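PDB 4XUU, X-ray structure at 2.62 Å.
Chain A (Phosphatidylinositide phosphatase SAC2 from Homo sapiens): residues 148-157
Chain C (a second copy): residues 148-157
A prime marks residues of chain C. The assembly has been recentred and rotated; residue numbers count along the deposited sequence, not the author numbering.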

# COMPACT_ATOMS: atom_id res chain seq x y z
N SER A 148 -5.11 14.44 -17.12
CA SER A 148 -3.76 13.93 -17.36
C SER A 148 -3.43 12.74 -16.45
O SER A 148 -4.33 12.12 -15.88
CB SER A 148 -2.74 15.05 -17.19
OG SER A 148 -1.53 14.72 -17.84
N ASP A 149 -2.14 12.42 -16.35
CA ASP A 149 -1.70 11.34 -15.48
C ASP A 149 -0.48 11.76 -14.66
O ASP A 149 0.18 12.75 -14.98
CB ASP A 149 -1.41 10.08 -16.29
CG ASP A 149 -1.58 8.80 -15.48
OD1 ASP A 149 -1.87 8.87 -14.26
OD2 ASP A 149 -1.44 7.71 -16.07
N LEU A 150 -0.20 11.01 -13.60
CA LEU A 150 0.94 11.29 -12.74
C LEU A 150 1.54 9.99 -12.23
O LEU A 150 0.95 9.34 -11.38
CB LEU A 150 0.52 12.18 -11.56
CG LEU A 150 1.64 12.64 -10.62
CD1 LEU A 150 2.62 13.55 -11.34
CD2 LEU A 150 1.06 13.33 -9.41
N PRO A 151 2.71 9.61 -12.77
CA PRO A 151 3.35 8.38 -12.29
C PRO A 151 3.92 8.52 -10.88
O PRO A 151 4.63 9.48 -10.58
CB PRO A 151 4.46 8.13 -13.32
CG PRO A 151 4.72 9.44 -13.95
CD PRO A 151 3.43 10.20 -13.91
N ILE A 152 3.58 7.56 -10.01
CA ILE A 152 4.22 7.44 -8.70
C ILE A 152 5.21 6.27 -8.76
O ILE A 152 4.82 5.13 -9.00
CB ILE A 152 3.20 7.21 -7.56
CG1 ILE A 152 2.09 8.26 -7.60
CG2 ILE A 152 3.91 7.22 -6.21
CD1 ILE A 152 0.87 7.92 -6.76
N ILE A 153 6.49 6.58 -8.53
CA ILE A 153 7.57 5.62 -8.70
C ILE A 153 8.24 5.25 -7.38
O ILE A 153 8.68 6.12 -6.63
CB ILE A 153 8.64 6.16 -9.70
CG1 ILE A 153 7.97 6.64 -10.99
CG2 ILE A 153 9.69 5.09 -9.99
CD1 ILE A 153 8.85 7.48 -11.88
N GLU A 154 8.31 3.95 -7.10
CA GLU A 154 9.09 3.44 -5.97
C GLU A 154 10.47 3.05 -6.48
O GLU A 154 10.61 2.11 -7.26
CB GLU A 154 8.42 2.21 -5.34
CG GLU A 154 6.99 2.39 -4.85
CD GLU A 154 6.36 1.07 -4.39
OE1 GLU A 154 7.06 0.28 -3.71
OE2 GLU A 154 5.18 0.82 -4.71
N LYS A 155 11.49 3.80 -6.05
CA LYS A 155 12.88 3.52 -6.41
C LYS A 155 13.84 4.23 -5.45
O LYS A 155 13.41 4.99 -4.59
CB LYS A 155 13.18 3.92 -7.86
CG LYS A 155 13.12 5.42 -8.16
CD LYS A 155 13.40 5.71 -9.64
CE LYS A 155 14.90 5.68 -9.96
NZ LYS A 155 15.62 6.90 -9.47
N LYS A 156 15.13 3.96 -5.61
CA LYS A 156 16.15 4.68 -4.84
C LYS A 156 16.24 6.12 -5.33
O LYS A 156 16.09 6.40 -6.52
CB LYS A 156 17.51 3.99 -4.96
CG LYS A 156 17.55 2.57 -4.39
CD LYS A 156 17.60 2.57 -2.86
CE LYS A 156 17.39 1.16 -2.30
NZ LYS A 156 18.53 0.24 -2.59
N LEU A 157 16.46 7.04 -4.39
CA LEU A 157 16.58 8.45 -4.72
C LEU A 157 18.03 8.81 -5.00
O LEU A 157 18.94 8.35 -4.30
CB LEU A 157 16.00 9.32 -3.59
CG LEU A 157 14.51 9.13 -3.23
CD1 LEU A 157 14.13 9.97 -2.02
CD2 LEU A 157 13.59 9.44 -4.41
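Chain C, residues 148-157: SDLPIIEKKL

Chain C lays the same ten residues against chain A in the opposite direction, so the contact is a two-stranded antiparallel ribbon built from one sequence used twice. Both copies are extended throughout, but only residues 152-154 form a strand in each, with phi near -90 to -115° and psi near 110 to 125°. The two short strands approach to 4.7 Å between axes, and their N-to-C directions make an angle of 159°. The register turns on Ile153 facing Ile153′, whose CA atoms are 4.5 Å apart; from there the pairing runs outward, Ile152 to Glu154′ and Pro151 to Lys155′ on one flank, Glu154 to Ile152′ and Lys155 to Pro151′ on the other.

The backbone supplies four of the five hydrogen bonds between the two stretches in full, and the amide of the fifth. Ile152 and Glu154′ form a hydrogen-bonded pair, with Ile152 N giving to Glu154′ O at 2.9 Å and Glu154′ N giving to Ile152 O at 2.8 Å. The reciprocal pair is slightly less even: Glu154 N reaches Ile152′ O at 2.9 Å, whereas Ile152′ N to Glu154 O stretches to 3.3 Å. Between them, the Ile153 pair makes no such bonds, and its CA atoms instead approach carbonyls, with Ile153 CA to Ile152′ O at 3.5 Å and Ile153′ CA to Ile152 O at 3.4 Å. Proline has no amide hydrogen to give, and each one turns its CA to a carbonyl: Pro151 CA lies 3.5 Å from Glu154′ O, and Pro151′ CA lies 3.5 Å from Glu154 O.

Apolar packing follows from the alternation of side chains. On the face bearing the central isoleucines, Ile153 CG1 meets Ile153′ CG1 at 3.9 Å, and the prolines extend the patch, Pro151 CB touching Ile153′ CG2 at 3.7 Å and Ile153 CG2 touching Pro151′ CB at 4.0 Å. Ile152 and Glu154 share the other face with their counterparts; there Ile152 CB stands 4.2 Å from Glu154′ CB. All four isoleucines adopt m at chi1 and t at chi2, so the near-symmetry extends to the rotamers.

Charge is where the copies diverge. The two glutamates come close, Glu154 OE2 to Glu154′ OE2 at 4.2 Å, a close approach of like charges, both glutamates lying on the same face; Glu154 OE2 is also hydrogen-bonded elsewhere in the structure. At one end, Asp149 accepts the backbone amide of Lys156′, N to OD2 at 3.1 Å, while its other oxygen, OD1, takes Leu150 N of its own chain at 2.8 Å. Its counterpart Asp149′ has chi1 in m rather than t and makes no matching bond. Its OD2 lies 3.4 Å from Lys156 CG, and Lys156 NZ stays 4.2 Å from Asp149′ OD1, beyond a salt bridge. The contact reads as a nearly symmetric, backbone-paired centre flanked by ends that differ, with 674 Å² buried between the stretches, both sides summed.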

# COMPACT_ATOMS: atom_id res chain seq x y z
N SER C 148 20.90 -4.74 -10.44
CA SER C 148 20.42 -3.36 -10.41
C SER C 148 19.04 -3.20 -9.79
O SER C 148 18.34 -4.19 -9.53
CB SER C 148 20.44 -2.77 -11.83
OG SER C 148 19.69 -3.57 -12.72
N ASP C 149 18.65 -1.95 -9.55
CA ASP C 149 17.37 -1.63 -8.92
C ASP C 149 16.21 -1.71 -9.91
O ASP C 149 16.42 -1.62 -11.13
CB ASP C 149 17.45 -0.24 -8.27
CG ASP C 149 18.52 -0.17 -7.18
OD1 ASP C 149 18.82 -1.22 -6.56
OD2 ASP C 149 19.07 0.93 -6.94
N LEU C 150 15.00 -1.90 -9.39
CA LEU C 150 13.81 -2.06 -10.21
C LEU C 150 12.70 -1.08 -9.80
O LEU C 150 12.17 -1.17 -8.69
CB LEU C 150 13.30 -3.50 -10.16
CG LEU C 150 12.05 -3.88 -10.97
CD1 LEU C 150 12.33 -3.81 -12.46
CD2 LEU C 150 11.57 -5.28 -10.59
N PRO C 151 12.36 -0.14 -10.69
CA PRO C 151 11.26 0.80 -10.44
C PRO C 151 9.87 0.16 -10.55
O PRO C 151 9.58 -0.54 -11.52
CB PRO C 151 11.45 1.86 -11.54
CG PRO C 151 12.20 1.18 -12.61
CD PRO C 151 13.09 0.19 -11.93
N ILE C 152 9.04 0.40 -9.54
CA ILE C 152 7.63 0.03 -9.58
C ILE C 152 6.82 1.31 -9.73
O ILE C 152 6.87 2.19 -8.87
CB ILE C 152 7.19 -0.77 -8.32
CG1 ILE C 152 8.06 -2.03 -8.15
CG2 ILE C 152 5.71 -1.14 -8.42
CD1 ILE C 152 7.94 -2.71 -6.79
N ILE C 153 6.08 1.40 -10.82
CA ILE C 153 5.36 2.62 -11.17
C ILE C 153 3.84 2.42 -11.08
O ILE C 153 3.28 1.55 -11.74
CB ILE C 153 5.74 3.12 -12.58
CG1 ILE C 153 7.27 3.19 -12.73
CG2 ILE C 153 5.11 4.48 -12.87
CD1 ILE C 153 7.76 3.03 -14.15
N GLU C 154 3.20 3.22 -10.23
CA GLU C 154 1.75 3.32 -10.18
C GLU C 154 1.30 4.40 -11.16
O GLU C 154 1.65 5.57 -11.00
CB GLU C 154 1.26 3.67 -8.77
CG GLU C 154 1.29 2.54 -7.75
CD GLU C 154 0.79 2.99 -6.38
OE1 GLU C 154 -0.40 3.39 -6.27
OE2 GLU C 154 1.57 2.95 -5.41
N LYS C 155 0.54 3.99 -12.17
CA LYS C 155 -0.04 4.91 -13.14
C LYS C 155 -1.09 4.19 -13.98
O LYS C 155 -1.26 2.97 -13.85
CB LYS C 155 1.04 5.53 -14.04
CG LYS C 155 1.66 4.58 -15.06
CD LYS C 155 2.43 5.36 -16.11
CE LYS C 155 2.35 4.69 -17.46
NZ LYS C 155 3.09 5.46 -18.50
N LYS C 156 -1.80 4.93 -14.83
CA LYS C 156 -2.73 4.32 -15.77
C LYS C 156 -1.96 3.63 -16.89
O LYS C 156 -1.06 4.22 -17.50
CB LYS C 156 -3.73 5.34 -16.31
CG LYS C 156 -4.77 5.77 -15.29
CD LYS C 156 -6.09 6.18 -15.92
CE LYS C 156 -6.12 7.67 -16.25
NZ LYS C 156 -7.48 8.11 -16.67
N LEU C 157 -2.32 2.37 -17.15
CA LEU C 157 -1.65 1.57 -18.17
C LEU C 157 -2.04 2.01 -19.57
O LEU C 157 -3.17 2.45 -19.80
CB LEU C 157 -1.94 0.08 -17.98
CG LEU C 157 -1.36 -0.60 -16.72
CD1 LEU C 157 -1.81 -2.05 -16.65
CD2 LEU C 157 0.16 -0.51 -16.68